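Local structure of serine proteinase inhibitor A (Sagittaria sagittifolia, 3E8L) at residues P10-L23 with F69-L81. The protein inhibits serine proteinases, probably through two reactive sites that hold trypsin and chymotrypsin at the same time, and probably acts weakly on kallikrein. The protein carries 2 engineered substitutions. Numbering follows the deposited sequence.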
loop_
_atom_site.group_PDB
_atom_site.type_symbol
_atom_site.label_atom_id
_atom_site.label_comp_id
_atom_site.label_asym_id
_atom_site.label_seq_id
_atom_site.Cartn_x
_atom_site.Cartn_y
_atom_site.Cartn_z
ATOM N N PRO A 10 -20.185 -7.912 -6.497
ATOM C CA PRO A 10 -19.202 -6.882 -6.800
ATOM C C PRO A 10 -19.622 -5.568 -6.261
ATOM O O PRO A 10 -20.754 -5.331 -6.019
ATOM C CB PRO A 10 -19.197 -6.823 -8.321
ATOM C CG PRO A 10 -20.109 -7.833 -8.764
ATOM C CD PRO A 10 -21.001 -8.207 -7.665
ATOM N N VAL A 11 -18.659 -4.715 -6.058
ATOM C CA VAL A 11 -18.934 -3.339 -5.692
ATOM C C VAL A 11 -19.397 -2.634 -6.964
ATOM O O VAL A 11 -18.724 -2.688 -7.997
ATOM C CB VAL A 11 -17.683 -2.660 -5.133
ATOM C CG1 VAL A 11 -17.900 -1.156 -4.928
ATOM C CG2 VAL A 11 -17.282 -3.315 -3.871
ATOM N N VAL A 12 -20.561 -2.009 -6.904
ATOM C CA VAL A 12 -21.052 -1.332 -8.089
ATOM C C VAL A 12 -20.820 0.174 -7.979
ATOM O O VAL A 12 -20.704 0.725 -6.880
ATOM C CB VAL A 12 -22.509 -1.703 -8.450
ATOM C CG1 VAL A 12 -22.580 -3.147 -8.907
ATOM C CG2 VAL A 12 -23.452 -1.449 -7.285
ATOM N N ASP A 13 -20.710 0.825 -9.131
ATOM C CA ASP A 13 -20.602 2.279 -9.166
ATOM C C ASP A 13 -22.016 2.873 -9.126
ATOM O O ASP A 13 -23.007 2.119 -9.098
ATOM C CB ASP A 13 -19.787 2.743 -10.392
ATOM C CG ASP A 13 -20.418 2.340 -11.725
ATOM O OD1 ASP A 13 -21.666 2.308 -11.819
ATOM O OD2 ASP A 13 -19.658 2.075 -12.693
ATOM N N SER A 14 -22.103 4.206 -9.137
ATOM C CA SER A 14 -23.390 4.917 -9.148
ATOM C C SER A 14 -24.324 4.516 -10.313
ATOM O O SER A 14 -25.526 4.711 -10.221
ATOM C CB SER A 14 -23.183 6.430 -9.116
ATOM O OG SER A 14 -22.525 6.865 -10.294
ATOM N N ASP A 15 -23.777 3.944 -11.383
ATOM C CA ASP A 15 -24.598 3.478 -12.502
ATOM C C ASP A 15 -25.051 2.022 -12.391
ATOM O O ASP A 15 -25.861 1.558 -13.192
ATOM C CB ASP A 15 -23.849 3.661 -13.827
ATOM C CG ASP A 15 -23.505 5.108 -14.111
ATOM O OD1 ASP A 15 -24.332 5.998 -13.824
ATOM O OD2 ASP A 15 -22.393 5.353 -14.620
ATOM N N GLY A 16 -24.529 1.297 -11.411
ATOM C CA GLY A 16 -24.861 -0.117 -11.254
ATOM C C GLY A 16 -23.870 -1.049 -11.931
ATOM O O GLY A 16 -24.090 -2.264 -11.973
ATOM N N ASP A 17 -22.788 -0.485 -12.471
ATOM C CA ASP A 17 -21.761 -1.276 -13.134
ATOM C C ASP A 17 -20.640 -1.623 -12.149
ATOM O O ASP A 17 -20.258 -0.810 -11.305
ATOM C CB ASP A 17 -21.179 -0.531 -14.330
ATOM C CG ASP A 17 -22.204 -0.265 -15.431
ATOM O OD1 ASP A 17 -23.082 -1.130 -15.709
ATOM O OD2 ASP A 17 -22.108 0.823 -16.050
ATOM N N ALA A 18 -20.092 -2.820 -12.269
ATOM C CA ALA A 18 -19.048 -3.236 -11.366
ATOM C C ALA A 18 -17.861 -2.266 -11.429
ATOM O O ALA A 18 -17.456 -1.804 -12.500
ATOM C CB ALA A 18 -18.614 -4.669 -11.667
ATOM N N VAL A 19 -17.311 -1.953 -10.263
ATOM C CA VAL A 19 -16.166 -1.076 -10.184
ATOM C C VAL A 19 -14.935 -1.835 -10.661
ATOM O O VAL A 19 -14.555 -2.873 -10.103
ATOM C CB VAL A 19 -15.997 -0.537 -8.761
ATOM C CG1 VAL A 19 -14.658 0.210 -8.620
ATOM C CG2 VAL A 19 -17.183 0.368 -8.405
ATOM N N GLN A 20 -14.315 -1.319 -11.707
ATOM C CA GLN A 20 -13.159 -2.000 -12.289
ATOM C C GLN A 20 -11.849 -1.649 -11.604
ATOM O O GLN A 20 -11.624 -0.500 -11.203
ATOM C CB GLN A 20 -13.087 -1.741 -13.789
ATOM C CG GLN A 20 -14.229 -2.413 -14.545
ATOM C CD GLN A 20 -14.411 -1.829 -15.901
ATOM O OE1 GLN A 20 -13.451 -1.671 -16.655
ATOM N NE2 GLN A 20 -15.643 -1.513 -16.238
ATOM N N LEU A 21 -10.995 -2.655 -11.462
ATOM C CA LEU A 21 -9.656 -2.459 -10.933
ATOM C C LEU A 21 -8.649 -2.015 -11.992
ATOM O O LEU A 21 -8.816 -2.250 -13.198
ATOM C CB LEU A 21 -9.142 -3.747 -10.281
ATOM C CG LEU A 21 -9.537 -4.169 -8.863
ATOM C CD1 LEU A 21 -10.150 -3.058 -8.015
ATOM C CD2 LEU A 21 -10.408 -5.347 -8.897
ATOM N N ASN A 22 -7.584 -1.390 -11.515
ATOM C CA ASN A 22 -6.465 -1.042 -12.367
ATOM C C ASN A 22 -5.510 -2.223 -12.562
ATOM O O ASN A 22 -4.761 -2.592 -11.662
ATOM C CB ASN A 22 -5.724 0.166 -11.805
ATOM C CG ASN A 22 -4.345 0.319 -12.405
ATOM O OD1 ASN A 22 -4.087 -0.171 -13.505
ATOM N ND2 ASN A 22 -3.456 0.992 -11.695
ATOM N N LEU A 23 -5.593 -2.825 -13.742
ATOM C CA LEU A 23 -4.798 -3.988 -14.091
ATOM C C LEU A 23 -3.868 -3.672 -15.246
ATOM O O LEU A 23 -3.526 -4.544 -16.033
ATOM C CB LEU A 23 -5.707 -5.153 -14.485
ATOM C CG LEU A 23 -6.143 -6.121 -13.390
ATOM C CD1 LEU A 23 -6.931 -5.409 -12.318
ATOM C CD2 LEU A 23 -6.946 -7.257 -13.982
ATOM N N PHE A 69 -8.065 1.881 -8.265
ATOM C CA PHE A 69 -8.129 0.815 -7.273
ATOM C C PHE A 69 -7.262 -0.333 -7.718
ATOM O O PHE A 69 -7.368 -0.808 -8.848
ATOM C CB PHE A 69 -9.567 0.342 -7.078
ATOM C CG PHE A 69 -10.526 1.455 -6.771
ATOM C CD1 PHE A 69 -10.387 2.213 -5.596
ATOM C CD2 PHE A 69 -11.553 1.768 -7.663
ATOM C CE1 PHE A 69 -11.263 3.260 -5.316
ATOM C CE2 PHE A 69 -12.439 2.809 -7.387
ATOM C CZ PHE A 69 -12.288 3.555 -6.210
ATOM N N SER A 70 -6.377 -0.786 -6.849
ATOM C CA SER A 70 -5.493 -1.846 -7.282
ATOM C C SER A 70 -5.275 -2.917 -6.230
ATOM O O SER A 70 -5.613 -2.729 -5.063
ATOM C CB SER A 70 -4.199 -1.265 -7.856
ATOM O OG SER A 70 -3.410 -0.720 -6.847
ATOM N N ALA A 71 -4.742 -4.053 -6.658
ATOM C CA ALA A 71 -4.663 -5.251 -5.828
ATOM C C ALA A 71 -3.460 -6.062 -6.265
ATOM O O ALA A 71 -2.875 -5.767 -7.300
ATOM C CB ALA A 71 -5.937 -6.071 -5.987
ATOM N N SER A 72 -3.095 -7.090 -5.505
ATOM C CA SER A 72 -1.973 -7.934 -5.904
ATOM C C SER A 72 -2.261 -8.707 -7.177
ATOM O O SER A 72 -3.419 -9.028 -7.480
ATOM C CB SER A 72 -1.611 -8.909 -4.805
ATOM O OG SER A 72 -0.816 -8.255 -3.849
ATOM N N ALA A 73 -1.210 -9.074 -7.895
ATOM C CA ALA A 73 -1.355 -9.913 -9.074
ATOM C C ALA A 73 -2.321 -11.083 -8.833
ATOM O O ALA A 73 -2.552 -11.497 -7.701
ATOM C CB ALA A 73 0.008 -10.336 -9.584
ATOM N N THR A 74 -2.869 -11.606 -9.924
ATOM C CA THR A 74 -3.800 -12.732 -9.909
ATOM C C THR A 74 -5.233 -12.362 -9.582
ATOM O O THR A 74 -6.133 -13.174 -9.736
ATOM C CB THR A 74 -3.340 -13.869 -8.972
ATOM O OG1 THR A 74 -3.659 -13.550 -7.616
ATOM C CG2 THR A 74 -1.862 -14.135 -9.114
ATOM N N SER A 75 -5.440 -11.134 -9.130
ATOM C CA SER A 75 -6.778 -10.675 -8.795
ATOM C C SER A 75 -7.659 -10.598 -10.031
ATOM O O SER A 75 -7.194 -10.256 -11.114
ATOM C CB SER A 75 -6.725 -9.309 -8.118
ATOM O OG SER A 75 -8.018 -8.881 -7.743
ATOM N N GLN A 76 -8.934 -10.920 -9.862
ATOM C CA GLN A 76 -9.908 -10.739 -10.940
ATOM C C GLN A 76 -10.135 -9.228 -11.101
ATOM O O GLN A 76 -9.861 -8.473 -10.179
ATOM C CB GLN A 76 -11.200 -11.535 -10.674
ATOM C CG GLN A 76 -11.642 -11.576 -9.221
ATOM C CD GLN A 76 -11.997 -10.214 -8.749
ATOM O OE1 GLN A 76 -11.337 -9.648 -7.866
ATOM N NE2 GLN A 76 -13.003 -9.630 -9.378
ATOM N N PRO A 77 -10.579 -8.776 -12.286
ATOM C CA PRO A 77 -10.557 -7.337 -12.637
ATOM C C PRO A 77 -11.607 -6.426 -11.969
ATOM O O PRO A 77 -11.711 -5.252 -12.328
ATOM C CB PRO A 77 -10.796 -7.348 -14.162
ATOM C CG PRO A 77 -10.658 -8.785 -14.587
ATOM C CD PRO A 77 -11.050 -9.593 -13.414
ATOM N N VAL A 78 -12.365 -6.938 -11.011
ATOM C CA VAL A 78 -13.471 -6.178 -10.464
ATOM C C VAL A 78 -13.342 -6.077 -8.954
ATOM O O VAL A 78 -12.885 -7.012 -8.316
ATOM C CB VAL A 78 -14.836 -6.805 -10.911
ATOM C CG1 VAL A 78 -15.542 -7.524 -9.782
ATOM C CG2 VAL A 78 -15.723 -5.749 -11.501
ATOM N N MET A 79 -13.718 -4.939 -8.379
ATOM C CA MET A 79 -13.633 -4.761 -6.933
ATOM C C MET A 79 -14.695 -5.624 -6.253
ATOM O O MET A 79 -15.873 -5.538 -6.602
ATOM C CB MET A 79 -13.760 -3.270 -6.557
ATOM C CG MET A 79 -13.899 -2.990 -5.083
ATOM S SD MET A 79 -13.822 -1.277 -4.480
ATOM C CE MET A 79 -13.656 -0.274 -5.926
ATOM N N GLN A 80 -14.270 -6.467 -5.307
ATOM C CA GLN A 80 -15.203 -7.358 -4.593
ATOM C C GLN A 80 -15.460 -6.914 -3.160
ATOM O O GLN A 80 -14.535 -6.528 -2.456
ATOM C CB GLN A 80 -14.739 -8.821 -4.620
ATOM C CG GLN A 80 -14.983 -9.559 -5.941
ATOM C CD GLN A 80 -14.125 -10.831 -6.092
ATOM O OE1 GLN A 80 -13.117 -11.014 -5.379
ATOM N NE2 GLN A 80 -14.519 -11.711 -7.026
ATOM N N LEU A 81 -16.726 -6.977 -2.743
ATOM C CA LEU A 81 -17.143 -6.641 -1.381
ATOM C C LEU A 81 -16.323 -7.365 -0.334
ATOM O O LEU A 81 -16.083 -8.558 -0.439
ATOM C CB LEU A 81 -18.614 -6.972 -1.191
ATOM C CG LEU A 81 -19.665 -5.869 -1.062
ATOM C CD1 LEU A 81 -19.184 -4.524 -1.469
ATOM C CD2 LEU A 81 -20.905 -6.264 -1.835
#
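A single backbone bridge, Gln20 with Val78, joins the N-terminal segment 10-23 to the loop leaving strand 67-70. The bridge rests on two nearly straight bonds (N-H...O 174° and 175°): Met79 N to Val19 O, 2.8 Å, and Leu21 N to Pro77 O, also 2.8 Å. Around the type I turn Asp13 to Gly16 the segment doubles back on itself, Val19 N bonding to Val11 O, which sets Val11 as well as Val19 beside Met79; Met79 O accepts from Val11 N at 3.0 Å. Farther on, Asn22 N reaches Phe69 O at 2.7 Å, joining the segment to the last part of strand 67-70. In this Kunitz-type beta-trefoil the segment before the first strand, 30-34, is thereby hydrogen-bonded both to the end of strand 67-70 and to residues 77-79 of the loop that follows it. Inside, Met79 CG, anti to the backbone N (chi1 171°), meets Val11 CG2 at 3.6 Å; the placing of CE is doubtful. Val19 CG1 approaches Phe69 CD2 obliquely at 3.6 Å, and Phe181 of strand 179-183 packs against Val11, Val19 and Met79. Leu21 crosses Phe69 at about a right angle, CD1 to CB 3.6 Å. Near the surface, Leu23 CD2 rests on Pro77 CB at 3.9 Å.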